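Local atomic coordinates of putative uronate isomerase (Thermotoga maritima, PDB entry 4NAR), a protein that is of uncertain function, named a putative uronate isomerase, but probably belongs with the lactate racemase family and may have lactate racemase activity. Residues E12-V23 and L47-L56. Residues are numbered along the deposited sequence; the frame is centred on the assembly and turned at random.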
loop_
_atom_site.group_PDB
_atom_site.type_symbol
_atom_site.label_atom_id
_atom_site.label_comp_id
_atom_site.label_asym_id
_atom_site.label_seq_id
_atom_site.Cartn_x
_atom_site.Cartn_y
_atom_site.Cartn_z
ATOM N N GLU A 12 -12.547 14.600 15.915
ATOM C CA GLU A 12 -13.258 15.224 14.801
ATOM C C GLU A 12 -13.310 16.754 14.969
ATOM O O GLU A 12 -13.174 17.501 13.992
ATOM C CB GLU A 12 -14.674 14.653 14.659
ATOM C CG GLU A 12 -15.215 14.757 13.237
ATOM C CD GLU A 12 -16.672 14.333 13.097
ATOM O OE1 GLU A 12 -17.376 14.970 12.280
ATOM O OE2 GLU A 12 -17.106 13.364 13.774
ATOM N N GLU A 13 -13.478 17.215 16.207
ATOM C CA GLU A 13 -13.538 18.651 16.470
ATOM C C GLU A 13 -12.242 19.348 16.076
ATOM O O GLU A 13 -12.281 20.360 15.368
ATOM C CB GLU A 13 -13.880 18.947 17.934
ATOM C CG GLU A 13 -14.831 20.137 18.085
ATOM C CD GLU A 13 -14.334 21.197 19.064
ATOM O OE1 GLU A 13 -14.125 20.853 20.252
ATOM O OE2 GLU A 13 -14.164 22.372 18.646
ATOM N N LYS A 14 -11.110 18.817 16.543
ATOM C CA LYS A 14 -9.796 19.350 16.174
ATOM C C LYS A 14 -9.585 19.269 14.659
ATOM O O LYS A 14 -9.117 20.226 14.037
ATOM C CB LYS A 14 -8.660 18.596 16.885
ATOM C CG LYS A 14 -8.339 19.036 18.321
ATOM C CD LYS A 14 -7.368 18.038 18.999
ATOM C CE LYS A 14 -5.980 18.638 19.204
ATOM N NZ LYS A 14 -5.574 19.451 18.023
ATOM N N ILE A 15 -9.923 18.121 14.072
ATOM C CA ILE A 15 -9.782 17.921 12.630
ATOM C C ILE A 15 -10.552 19.002 11.872
ATOM O O ILE A 15 -9.980 19.682 11.007
ATOM C CB ILE A 15 -10.237 16.504 12.205
ATOM C CG1 ILE A 15 -9.171 15.474 12.607
ATOM C CG2 ILE A 15 -10.536 16.448 10.706
ATOM C CD1 ILE A 15 -9.659 14.034 12.568
ATOM N N LYS A 16 -11.823 19.183 12.238
ATOM C CA LYS A 16 -12.668 20.246 11.678
ATOM C C LYS A 16 -12.049 21.658 11.753
ATOM O O LYS A 16 -12.100 22.419 10.774
ATOM C CB LYS A 16 -14.060 20.222 12.325
ATOM C CG LYS A 16 -14.978 19.160 11.741
ATOM C CD LYS A 16 -16.061 18.702 12.729
ATOM C CE LYS A 16 -17.276 19.627 12.740
ATOM N NZ LYS A 16 -18.443 18.976 13.423
ATOM N N GLU A 17 -11.456 21.989 12.901
ATOM C CA GLU A 17 -10.775 23.274 13.076
ATOM C C GLU A 17 -9.622 23.418 12.081
ATOM O O GLU A 17 -9.427 24.477 11.491
ATOM C CB GLU A 17 -10.274 23.442 14.522
ATOM C CG GLU A 17 -9.206 24.542 14.721
ATOM C CD GLU A 17 -9.757 25.980 14.647
ATOM O OE1 GLU A 17 -10.177 26.528 15.702
ATOM O OE2 GLU A 17 -9.749 26.573 13.538
ATOM N N GLY A 18 -8.872 22.340 11.894
ATOM C CA GLY A 18 -7.799 22.310 10.913
ATOM C C GLY A 18 -8.317 22.486 9.493
ATOM O O GLY A 18 -7.800 23.310 8.735
ATOM N N LEU A 19 -9.350 21.726 9.140
ATOM C CA LEU A 19 -9.919 21.786 7.795
ATOM C C LEU A 19 -10.593 23.127 7.518
ATOM O O LEU A 19 -10.535 23.640 6.391
ATOM C CB LEU A 19 -10.897 20.629 7.564
ATOM C CG LEU A 19 -10.279 19.221 7.682
ATOM C CD1 LEU A 19 -11.318 18.134 7.397
ATOM C CD2 LEU A 19 -9.050 19.044 6.779
ATOM N N SER A 20 -11.237 23.689 8.540
ATOM C CA SER A 20 -11.858 25.002 8.395
ATOM C C SER A 20 -10.773 26.017 8.048
ATOM O O SER A 20 -10.926 26.830 7.130
ATOM C CB SER A 20 -12.573 25.417 9.687
ATOM O OG SER A 20 -13.637 26.316 9.407
ATOM N N LYS A 21 -9.671 25.934 8.788
ATOM C CA LYS A 21 -8.524 26.806 8.599
ATOM C C LYS A 21 -7.990 26.704 7.165
ATOM O O LYS A 21 -7.834 27.721 6.478
ATOM C CB LYS A 21 -7.442 26.437 9.616
ATOM C CG LYS A 21 -6.173 27.276 9.543
ATOM C CD LYS A 21 -5.193 26.875 10.651
ATOM C CE LYS A 21 -3.923 27.727 10.610
ATOM N NZ LYS A 21 -2.812 27.145 11.427
ATOM N N LEU A 22 -7.734 25.475 6.714
ATOM C CA LEU A 22 -7.247 25.220 5.354
ATOM C C LEU A 22 -8.176 25.767 4.248
ATOM O O LEU A 22 -7.701 26.372 3.272
ATOM C CB LEU A 22 -7.008 23.719 5.165
ATOM C CG LEU A 22 -7.002 23.158 3.743
ATOM C CD1 LEU A 22 -5.679 23.438 3.043
ATOM C CD2 LEU A 22 -7.279 21.670 3.793
ATOM N N VAL A 23 -9.486 25.556 4.412
ATOM C CA VAL A 23 -10.488 26.026 3.453
ATOM C C VAL A 23 -10.588 27.549 3.448
ATOM O O VAL A 23 -10.755 28.175 2.397
ATOM C CB VAL A 23 -11.882 25.426 3.749
ATOM C CG1 VAL A 23 -12.973 26.176 2.978
ATOM C CG2 VAL A 23 -11.902 23.934 3.400
ATOM N N LEU A 47 -13.932 11.004 8.224
ATOM C CA LEU A 47 -13.939 12.209 9.048
ATOM C C LEU A 47 -13.314 13.389 8.306
ATOM O O LEU A 47 -13.701 14.538 8.514
ATOM C CB LEU A 47 -13.188 11.991 10.374
ATOM C CG LEU A 47 -13.710 11.025 11.454
ATOM C CD1 LEU A 47 -12.715 10.949 12.619
ATOM C CD2 LEU A 47 -15.093 11.416 11.969
ATOM N N VAL A 48 -12.337 13.113 7.452
ATOM C CA VAL A 48 -11.652 14.190 6.740
ATOM C C VAL A 48 -12.453 14.640 5.521
ATOM O O VAL A 48 -12.747 15.838 5.346
ATOM C CB VAL A 48 -10.249 13.747 6.281
ATOM C CG1 VAL A 48 -9.487 14.911 5.620
ATOM C CG2 VAL A 48 -9.459 13.200 7.452
ATOM N N ALA A 49 -12.802 13.673 4.675
ATOM C CA ALA A 49 -13.501 13.947 3.424
ATOM C C ALA A 49 -14.850 14.646 3.635
ATOM O O ALA A 49 -15.126 15.678 3.023
ATOM C CB ALA A 49 -13.703 12.659 2.657
ATOM N N LYS A 50 -15.689 14.079 4.496
ATOM C CA LYS A 50 -17.029 14.625 4.694
ATOM C C LYS A 50 -16.994 16.062 5.243
ATOM O O LYS A 50 -17.819 16.894 4.862
ATOM C CB LYS A 50 -17.880 13.691 5.572
ATOM C CG LYS A 50 -17.955 14.063 7.049
ATOM C CD LYS A 50 -18.579 12.942 7.880
ATOM C CE LYS A 50 -18.839 13.401 9.318
ATOM N NZ LYS A 50 -18.965 12.234 10.236
ATOM N N ASN A 51 -16.029 16.360 6.113
ATOM C CA ASN A 51 -15.934 17.701 6.685
ATOM C C ASN A 51 -15.332 18.681 5.701
ATOM O O ASN A 51 -15.800 19.817 5.595
ATOM C CB ASN A 51 -15.179 17.700 8.013
ATOM C CG ASN A 51 -16.044 17.206 9.161
ATOM O OD1 ASN A 51 -17.115 17.766 9.426
ATOM N ND2 ASN A 51 -15.605 16.137 9.831
ATOM N N LEU A 52 -14.315 18.227 4.962
ATOM C CA LEU A 52 -13.736 19.026 3.885
ATOM C C LEU A 52 -14.813 19.463 2.900
ATOM O O LEU A 52 -14.887 20.637 2.529
ATOM C CB LEU A 52 -12.673 18.223 3.143
ATOM C CG LEU A 52 -11.822 18.978 2.125
ATOM C CD1 LEU A 52 -11.060 20.114 2.805
ATOM C CD2 LEU A 52 -10.859 18.019 1.454
ATOM N N TYR A 53 -15.655 18.511 2.499
ATOM C CA TYR A 53 -16.739 18.784 1.558
ATOM C C TYR A 53 -17.747 19.772 2.137
ATOM O O TYR A 53 -18.202 20.673 1.443
ATOM C CB TYR A 53 -17.433 17.479 1.172
ATOM C CG TYR A 53 -18.760 17.622 0.447
ATOM C CD1 TYR A 53 -18.814 18.043 -0.881
ATOM C CD2 TYR A 53 -19.961 17.282 1.075
ATOM C CE1 TYR A 53 -20.031 18.149 -1.553
ATOM C CE2 TYR A 53 -21.182 17.381 0.409
ATOM C CZ TYR A 53 -21.207 17.814 -0.901
ATOM O OH TYR A 53 -22.412 17.919 -1.562
ATOM N N ARG A 54 -18.086 19.597 3.412
ATOM C CA ARG A 54 -19.065 20.453 4.063
ATOM C C ARG A 54 -18.627 21.924 4.027
ATOM O O ARG A 54 -19.363 22.797 3.554
ATOM C CB ARG A 54 -19.274 19.996 5.502
ATOM C CG ARG A 54 -20.704 20.131 5.982
ATOM C CD ARG A 54 -20.903 21.347 6.881
ATOM N NE ARG A 54 -22.019 21.120 7.796
ATOM C CZ ARG A 54 -21.892 20.587 9.009
ATOM N NH1 ARG A 54 -20.688 20.248 9.466
ATOM N NH2 ARG A 54 -22.968 20.399 9.770
ATOM N N PHE A 55 -17.417 22.176 4.520
ATOM C CA PHE A 55 -16.829 23.509 4.513
ATOM C C PHE A 55 -16.656 24.068 3.110
ATOM O O PHE A 55 -16.797 25.277 2.897
ATOM C CB PHE A 55 -15.480 23.483 5.229
ATOM C CG PHE A 55 -15.583 23.135 6.688
ATOM C CD1 PHE A 55 -16.690 23.527 7.432
ATOM C CD2 PHE A 55 -14.583 22.404 7.315
ATOM C CE1 PHE A 55 -16.792 23.208 8.782
ATOM C CE2 PHE A 55 -14.677 22.080 8.664
ATOM C CZ PHE A 55 -15.783 22.483 9.397
ATOM N N LEU A 56 -16.334 23.196 2.160
ATOM C CA LEU A 56 -16.230 23.619 0.771
ATOM C C LEU A 56 -17.578 24.086 0.227
ATOM O O LEU A 56 -17.633 25.047 -0.544
ATOM C CB LEU A 56 -15.671 22.500 -0.107
ATOM C CG LEU A 56 -14.224 22.612 -0.585
ATOM C CD1 LEU A 56 -13.468 23.716 0.150
ATOM C CD2 LEU A 56 -13.535 21.273 -0.420
#
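Leu-19 and Phe-55 lock helices 12-24 and 45-58 together by reciprocal knobs-into-holes packing, a worked example of how two neighbouring helices can mesh; the segments 12-23 and 47-56 cross at -43°. Leu-19 enters the hole formed by Val-48, Asn-51, Leu-52 and Phe-55, its CD1 reaching to 3.4 Å from the backbone O of Val-48. In return Phe-55 fits among Lys-16, Leu-19, Ser-20 and Val-23. With CG anti to its own carbonyl carbon (chi1 -64°), the ring is brought against the opposing backbone, its CE2 3.3 Å from Lys-16 O, which approaches obliquely, while Ser-20 stands over one face with OG 4.3 Å above the ring plane. Apolar contact continues toward the C-terminal ends of the segments, where Val-23 CG2 packs 3.6 Å from Leu-56 CD1 and also touches Leu-52.

Polar contacts gather at the other end. Asn-51 ND2 makes two hydrogen bonds: a nearly straight one, 3.2 Å long, to Glu-12 OE1, met on the anti side but tilted out of the carboxylate plane, with OE1 in the plane of the amide, and one of 2.8 Å to Leu-47 O within its own helix. Together they fix the rotation of the amide, whose carbon lies against the aliphatic part of Lys-16. Replacing Asn-51 by a leucine would probably leave Glu-12 OE1 without its amide donor and deprive Leu-47 O of its side-chain bond. The extended Glu-12 chain, with CG anti to the backbone N (chi1 -154°), passes obliquely over the Leu-47 side chain, close to its CD2, and brings OE1 into a long salt bridge with Lys-50 NZ, 3.8 Å away.

Beneath this pair lies the mixed sheet: Leu-19, Leu-22 and Val-48 rest on strand 217-227, and Val-48, Leu-52 and Leu-56 on strand 144-150, so both helices, part of the lactate racemase N-terminal domain, form a helical layer against it.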